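Local coordinates for protein ribulose-bisphosphate carboxylase (Alicyclobacillus acidocaldarius subsp. acidocaldarius, PDB 4NAS) that belongs to the ribulose-bisphosphate carboxylase large-chain family, pairing an N-terminal alpha/beta domain with a TIM-barrel domain, at residues M104-P116 / S277-Q290. Numbering follows the deposited sequence.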
loop_
_atom_site.group_PDB
_atom_site.type_symbol
_atom_site.label_atom_id
_atom_site.label_comp_id
_atom_site.label_asym_id
_atom_site.label_seq_id
_atom_site.Cartn_x
_atom_site.Cartn_y
_atom_site.Cartn_z
HETATM N N MSE B 104 -6.847 -10.255 -5.433
HETATM C CA MSE B 104 -7.420 -11.150 -4.442
HETATM C C MSE B 104 -7.835 -12.488 -5.050
HETATM O O MSE B 104 -8.357 -13.358 -4.348
HETATM C CB MSE B 104 -8.642 -10.462 -3.785
HETATM C CG MSE B 104 -8.235 -9.198 -3.000
HETATM SE SE MSE B 104 -9.778 -8.249 -2.269
HETATM C CE MSE B 104 -10.165 -7.104 -3.728
ATOM N N ASP B 105 -7.616 -12.647 -6.353
ATOM C CA ASP B 105 -8.164 -13.797 -7.074
ATOM C C ASP B 105 -7.238 -15.000 -7.023
ATOM O O ASP B 105 -6.870 -15.539 -8.063
ATOM C CB ASP B 105 -8.493 -13.442 -8.535
ATOM C CG ASP B 105 -9.681 -12.487 -8.655
ATOM O OD1 ASP B 105 -10.368 -12.261 -7.632
ATOM O OD2 ASP B 105 -9.927 -11.965 -9.767
ATOM N N GLY B 106 -6.880 -15.404 -5.810
ATOM C CA GLY B 106 -6.006 -16.542 -5.575
ATOM C C GLY B 106 -4.552 -16.350 -5.971
ATOM O O GLY B 106 -3.955 -15.285 -5.782
ATOM N N GLU B 107 -3.955 -17.396 -6.532
ATOM C CA GLU B 107 -2.546 -17.312 -6.925
ATOM C C GLU B 107 -2.355 -16.533 -8.218
ATOM O O GLU B 107 -2.485 -17.081 -9.301
ATOM C CB GLU B 107 -1.945 -18.708 -7.064
ATOM C CG GLU B 107 -0.464 -18.683 -7.399
ATOM C CD GLU B 107 0.173 -20.046 -7.292
ATOM O OE1 GLU B 107 -0.451 -20.938 -6.675
ATOM O OE2 GLU B 107 1.293 -20.212 -7.835
ATOM N N ILE B 108 -2.041 -15.244 -8.104
ATOM C CA ILE B 108 -1.866 -14.393 -9.277
ATOM C C ILE B 108 -0.906 -13.275 -8.880
ATOM O O ILE B 108 -0.931 -12.843 -7.738
ATOM C CB ILE B 108 -3.212 -13.771 -9.738
ATOM C CG1 ILE B 108 -3.025 -12.968 -11.017
ATOM C CG2 ILE B 108 -3.878 -12.896 -8.616
ATOM C CD1 ILE B 108 -4.353 -12.685 -11.723
ATOM N N ARG B 109 -0.070 -12.833 -9.810
ATOM C CA ARG B 109 0.953 -11.831 -9.513
ATOM C C ARG B 109 1.162 -10.919 -10.701
ATOM O O ARG B 109 1.311 -11.390 -11.841
ATOM C CB ARG B 109 2.262 -12.555 -9.154
ATOM C CG ARG B 109 3.458 -11.689 -8.820
ATOM C CD ARG B 109 4.674 -12.594 -8.512
ATOM N NE ARG B 109 5.595 -11.988 -7.553
ATOM C CZ ARG B 109 6.771 -11.469 -7.864
ATOM N NH1 ARG B 109 7.198 -11.473 -9.119
ATOM N NH2 ARG B 109 7.522 -10.939 -6.912
ATOM N N LEU B 110 1.195 -9.613 -10.448
ATOM C CA LEU B 110 1.458 -8.636 -11.507
ATOM C C LEU B 110 2.958 -8.531 -11.813
ATOM O O LEU B 110 3.763 -8.143 -10.939
ATOM C CB LEU B 110 0.878 -7.271 -11.106
ATOM C CG LEU B 110 1.124 -6.104 -12.069
ATOM C CD1 LEU B 110 0.434 -6.339 -13.416
ATOM C CD2 LEU B 110 0.589 -4.832 -11.409
ATOM N N GLU B 111 3.316 -8.868 -13.053
ATOM C CA GLU B 111 4.700 -9.074 -13.480
ATOM C C GLU B 111 5.232 -7.920 -14.311
ATOM O O GLU B 111 6.431 -7.622 -14.300
ATOM C CB GLU B 111 4.788 -10.332 -14.355
ATOM C CG GLU B 111 4.492 -11.644 -13.642
ATOM C CD GLU B 111 5.675 -12.143 -12.844
ATOM O OE1 GLU B 111 6.333 -13.104 -13.298
ATOM O OE2 GLU B 111 5.952 -11.566 -11.771
ATOM N N ARG B 112 4.348 -7.302 -15.079
ATOM C CA ARG B 112 4.773 -6.269 -16.008
ATOM C C ARG B 112 3.657 -5.267 -16.283
ATOM O O ARG B 112 2.466 -5.629 -16.380
ATOM C CB ARG B 112 5.272 -6.883 -17.324
ATOM C CG ARG B 112 5.837 -5.842 -18.307
ATOM C CD ARG B 112 6.253 -6.437 -19.657
ATOM N NE ARG B 112 6.975 -5.445 -20.456
ATOM C CZ ARG B 112 7.417 -5.646 -21.691
ATOM N NH1 ARG B 112 7.197 -6.802 -22.291
ATOM N NH2 ARG B 112 8.071 -4.683 -22.332
ATOM N N LEU B 113 4.053 -4.000 -16.373
ATOM C CA LEU B 113 3.157 -2.941 -16.826
ATOM C C LEU B 113 3.783 -2.216 -17.996
ATOM O O LEU B 113 4.840 -1.583 -17.869
ATOM C CB LEU B 113 2.885 -1.942 -15.708
ATOM C CG LEU B 113 1.967 -2.412 -14.586
ATOM C CD1 LEU B 113 1.934 -1.328 -13.494
ATOM C CD2 LEU B 113 0.545 -2.732 -15.064
ATOM N N GLN B 114 3.160 -2.312 -19.156
ATOM C CA GLN B 114 3.653 -1.519 -20.276
ATOM C C GLN B 114 2.791 -0.273 -20.399
ATOM O O GLN B 114 1.591 -0.354 -20.675
ATOM C CB GLN B 114 3.661 -2.335 -21.567
ATOM C CG GLN B 114 4.662 -3.492 -21.518
ATOM C CD GLN B 114 4.563 -4.420 -22.714
ATOM O OE1 GLN B 114 4.928 -4.050 -23.830
ATOM N NE2 GLN B 114 4.077 -5.639 -22.484
HETATM N N MSE B 115 3.405 0.884 -20.201
HETATM C CA MSE B 115 2.636 2.120 -20.091
HETATM C C MSE B 115 2.783 3.063 -21.272
HETATM O O MSE B 115 3.896 3.361 -21.706
HETATM C CB MSE B 115 2.960 2.802 -18.777
HETATM C CG MSE B 115 2.534 1.913 -17.641
HETATM SE SE MSE B 115 2.620 2.836 -15.997
HETATM C CE MSE B 115 2.339 4.663 -16.578
ATOM N N PRO B 116 1.643 3.507 -21.817
ATOM C CA PRO B 116 1.673 4.363 -22.996
ATOM C C PRO B 116 2.207 5.726 -22.597
ATOM O O PRO B 116 2.090 6.118 -21.427
ATOM C CB PRO B 116 0.200 4.477 -23.398
ATOM C CG PRO B 116 -0.533 3.498 -22.547
ATOM C CD PRO B 116 0.275 3.303 -21.318
ATOM N N SER B 277 6.851 -12.718 -2.054
ATOM C CA SER B 277 6.426 -14.019 -2.515
ATOM C C SER B 277 6.710 -14.184 -4.010
ATOM O O SER B 277 6.529 -13.256 -4.791
ATOM C CB SER B 277 4.936 -14.197 -2.260
ATOM O OG SER B 277 4.368 -15.036 -3.244
ATOM N N PRO B 278 7.140 -15.382 -4.421
ATOM C CA PRO B 278 7.346 -15.593 -5.855
ATOM C C PRO B 278 6.047 -15.756 -6.654
ATOM O O PRO B 278 6.102 -15.651 -7.867
ATOM C CB PRO B 278 8.173 -16.889 -5.903
ATOM C CG PRO B 278 7.867 -17.584 -4.639
ATOM C CD PRO B 278 7.665 -16.491 -3.614
ATOM N N ASN B 279 4.915 -15.985 -5.992
ATOM C CA ASN B 279 3.683 -16.367 -6.679
ATOM C C ASN B 279 2.496 -15.432 -6.454
ATOM O O ASN B 279 1.443 -15.603 -7.077
ATOM C CB ASN B 279 3.261 -17.777 -6.271
ATOM C CG ASN B 279 4.325 -18.810 -6.556
ATOM O OD1 ASN B 279 5.009 -18.759 -7.578
ATOM N ND2 ASN B 279 4.477 -19.752 -5.644
ATOM N N TYR B 280 2.662 -14.464 -5.560
ATOM C CA TYR B 280 1.608 -13.493 -5.270
ATOM C C TYR B 280 2.185 -12.079 -5.324
ATOM O O TYR B 280 3.411 -11.908 -5.327
ATOM C CB TYR B 280 1.009 -13.754 -3.881
ATOM C CG TYR B 280 0.288 -15.088 -3.734
ATOM C CD1 TYR B 280 0.992 -16.258 -3.490
ATOM C CD2 TYR B 280 -1.097 -15.163 -3.818
ATOM C CE1 TYR B 280 0.336 -17.472 -3.343
ATOM C CE2 TYR B 280 -1.765 -16.378 -3.677
ATOM C CZ TYR B 280 -1.037 -17.522 -3.436
ATOM O OH TYR B 280 -1.678 -18.722 -3.293
ATOM N N GLY B 281 1.304 -11.076 -5.362
ATOM C CA GLY B 281 1.712 -9.678 -5.271
ATOM C C GLY B 281 2.126 -8.990 -6.560
ATOM O O GLY B 281 1.634 -9.303 -7.640
ATOM N N ILE B 282 3.055 -8.045 -6.437
ATOM C CA ILE B 282 3.533 -7.244 -7.546
ATOM C C ILE B 282 5.051 -7.348 -7.588
ATOM O O ILE B 282 5.684 -7.232 -6.545
ATOM C CB ILE B 282 3.179 -5.761 -7.313
ATOM C CG1 ILE B 282 1.681 -5.585 -7.086
ATOM C CG2 ILE B 282 3.623 -4.910 -8.481
ATOM C CD1 ILE B 282 1.309 -4.183 -6.715
ATOM N N ALA B 283 5.634 -7.543 -8.775
ATOM C CA ALA B 283 7.093 -7.663 -8.925
ATOM C C ALA B 283 7.881 -6.497 -8.320
ATOM O O ALA B 283 7.482 -5.332 -8.425
ATOM C CB ALA B 283 7.470 -7.832 -10.389
ATOM N N ALA B 284 9.025 -6.808 -7.728
ATOM C CA ALA B 284 9.819 -5.774 -7.082
ATOM C C ALA B 284 10.272 -4.674 -8.021
ATOM O O ALA B 284 10.378 -3.544 -7.600
ATOM C CB ALA B 284 11.001 -6.362 -6.343
ATOM N N ASP B 285 10.510 -4.970 -9.299
ATOM C CA ASP B 285 10.977 -3.913 -10.187
ATOM C C ASP B 285 9.892 -2.869 -10.460
ATOM O O ASP B 285 10.184 -1.715 -10.809
ATOM C CB ASP B 285 11.531 -4.479 -11.494
ATOM C CG ASP B 285 10.489 -5.246 -12.266
ATOM O OD1 ASP B 285 10.044 -6.294 -11.750
ATOM O OD2 ASP B 285 10.110 -4.799 -13.367
ATOM N N ILE B 286 8.636 -3.274 -10.321
ATOM C CA ILE B 286 7.538 -2.354 -10.530
ATOM C C ILE B 286 7.431 -1.500 -9.270
ATOM O O ILE B 286 7.411 -0.276 -9.335
ATOM C CB ILE B 286 6.207 -3.105 -10.809
ATOM C CG1 ILE B 286 6.281 -3.866 -12.138
ATOM C CG2 ILE B 286 4.970 -2.136 -10.752
ATOM C CD1 ILE B 286 5.083 -4.831 -12.350
ATOM N N VAL B 287 7.415 -2.167 -8.124
ATOM C CA VAL B 287 7.203 -1.501 -6.826
ATOM C C VAL B 287 8.336 -0.513 -6.484
ATOM O O VAL B 287 8.096 0.632 -6.080
ATOM C CB VAL B 287 7.087 -2.540 -5.694
ATOM C CG1 VAL B 287 6.953 -1.851 -4.332
ATOM C CG2 VAL B 287 5.895 -3.484 -5.930
ATOM N N LEU B 288 9.570 -0.961 -6.683
ATOM C CA LEU B 288 10.742 -0.157 -6.323
ATOM C C LEU B 288 11.375 0.557 -7.497
ATOM O O LEU B 288 12.309 1.337 -7.319
ATOM C CB LEU B 288 11.797 -1.045 -5.639
ATOM C CG LEU B 288 11.286 -1.698 -4.362
ATOM C CD1 LEU B 288 12.316 -2.663 -3.780
ATOM C CD2 LEU B 288 10.919 -0.625 -3.338
ATOM N N GLY B 289 10.883 0.322 -8.710
ATOM C CA GLY B 289 11.575 0.891 -9.850
ATOM C C GLY B 289 10.704 1.795 -10.691
ATOM O O GLY B 289 10.806 3.030 -10.649
ATOM N N GLN B 290 9.836 1.151 -11.454
ATOM C CA GLN B 290 8.906 1.827 -12.345
ATOM C C GLN B 290 8.044 2.853 -11.620
ATOM O O GLN B 290 7.994 4.015 -12.009
ATOM C CB GLN B 290 8.017 0.779 -13.017
ATOM C CG GLN B 290 7.125 1.317 -14.149
ATOM C CD GLN B 290 6.491 0.184 -14.946
ATOM O OE1 GLN B 290 6.209 -0.883 -14.405
ATOM N NE2 GLN B 290 6.249 0.418 -16.232
HETATM O O HOH W 1 -1.733 -11.353 -5.364
HETATM O O HOH W 2 9.870 -9.601 -8.163
HETATM O O HOH W 3 9.125 -8.110 -13.264
HETATM O O HOH W 4 8.259 -5.686 -14.901
HETATM O O HOH W 5 6.849 -3.234 -15.852
#
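R109 reaches over the 277-283 loop with CG anti to the backbone N (chi1 180°) and the chain extended from there to NE, which carries the guanidinium past the carbonyls of the loop before helix 284-295. NE donates to Y280 O at 3.1 Å; the oxygen lies near the guanidinium plane, whereas NE stands 46° out of that carbonyl's plane, off its lone pairs. A second NE bond, to S277 O, is weak. One guanidinium face lies against the A283 backbone, and NH1 forms a salt bridge with E111 OE2 (2.9 Å), the carboxylate oxygen tilted from the guanidinium plane, contacts that together would restrict rotation of the group. Water 2 further links NH2 to A284 N.

Beside it, L110 N donates to G281 O and A283 N to L110 O, both at 2.9 Å. This parallel pairing with L110 opposite I282 adds the short, weakly bonded strand 281-282 of the TIM-barrel domain to the edge of the N-terminal domain's sheet, next to strand 108-114, whose other neighbour is strand 12-22.

On the L110 side, I286 meets both leucines at about a right angle: its CD1 approaches L110 CG and its CG2 approaches L113 CD1, each at 4.2 Å. V98 of helix 91-99 also packs on both leucines. Farther along, the extended chain of Q290 lets NE2 donate almost straight (175°) to L113 O at 2.9 Å, with the oxygen in the amide plane; water 5 joins OE1 to L113 N. At the opposite end, E107 CG sits over one face of the Y280 ring, offset toward its rim, while E107 OE2 pairs with R18.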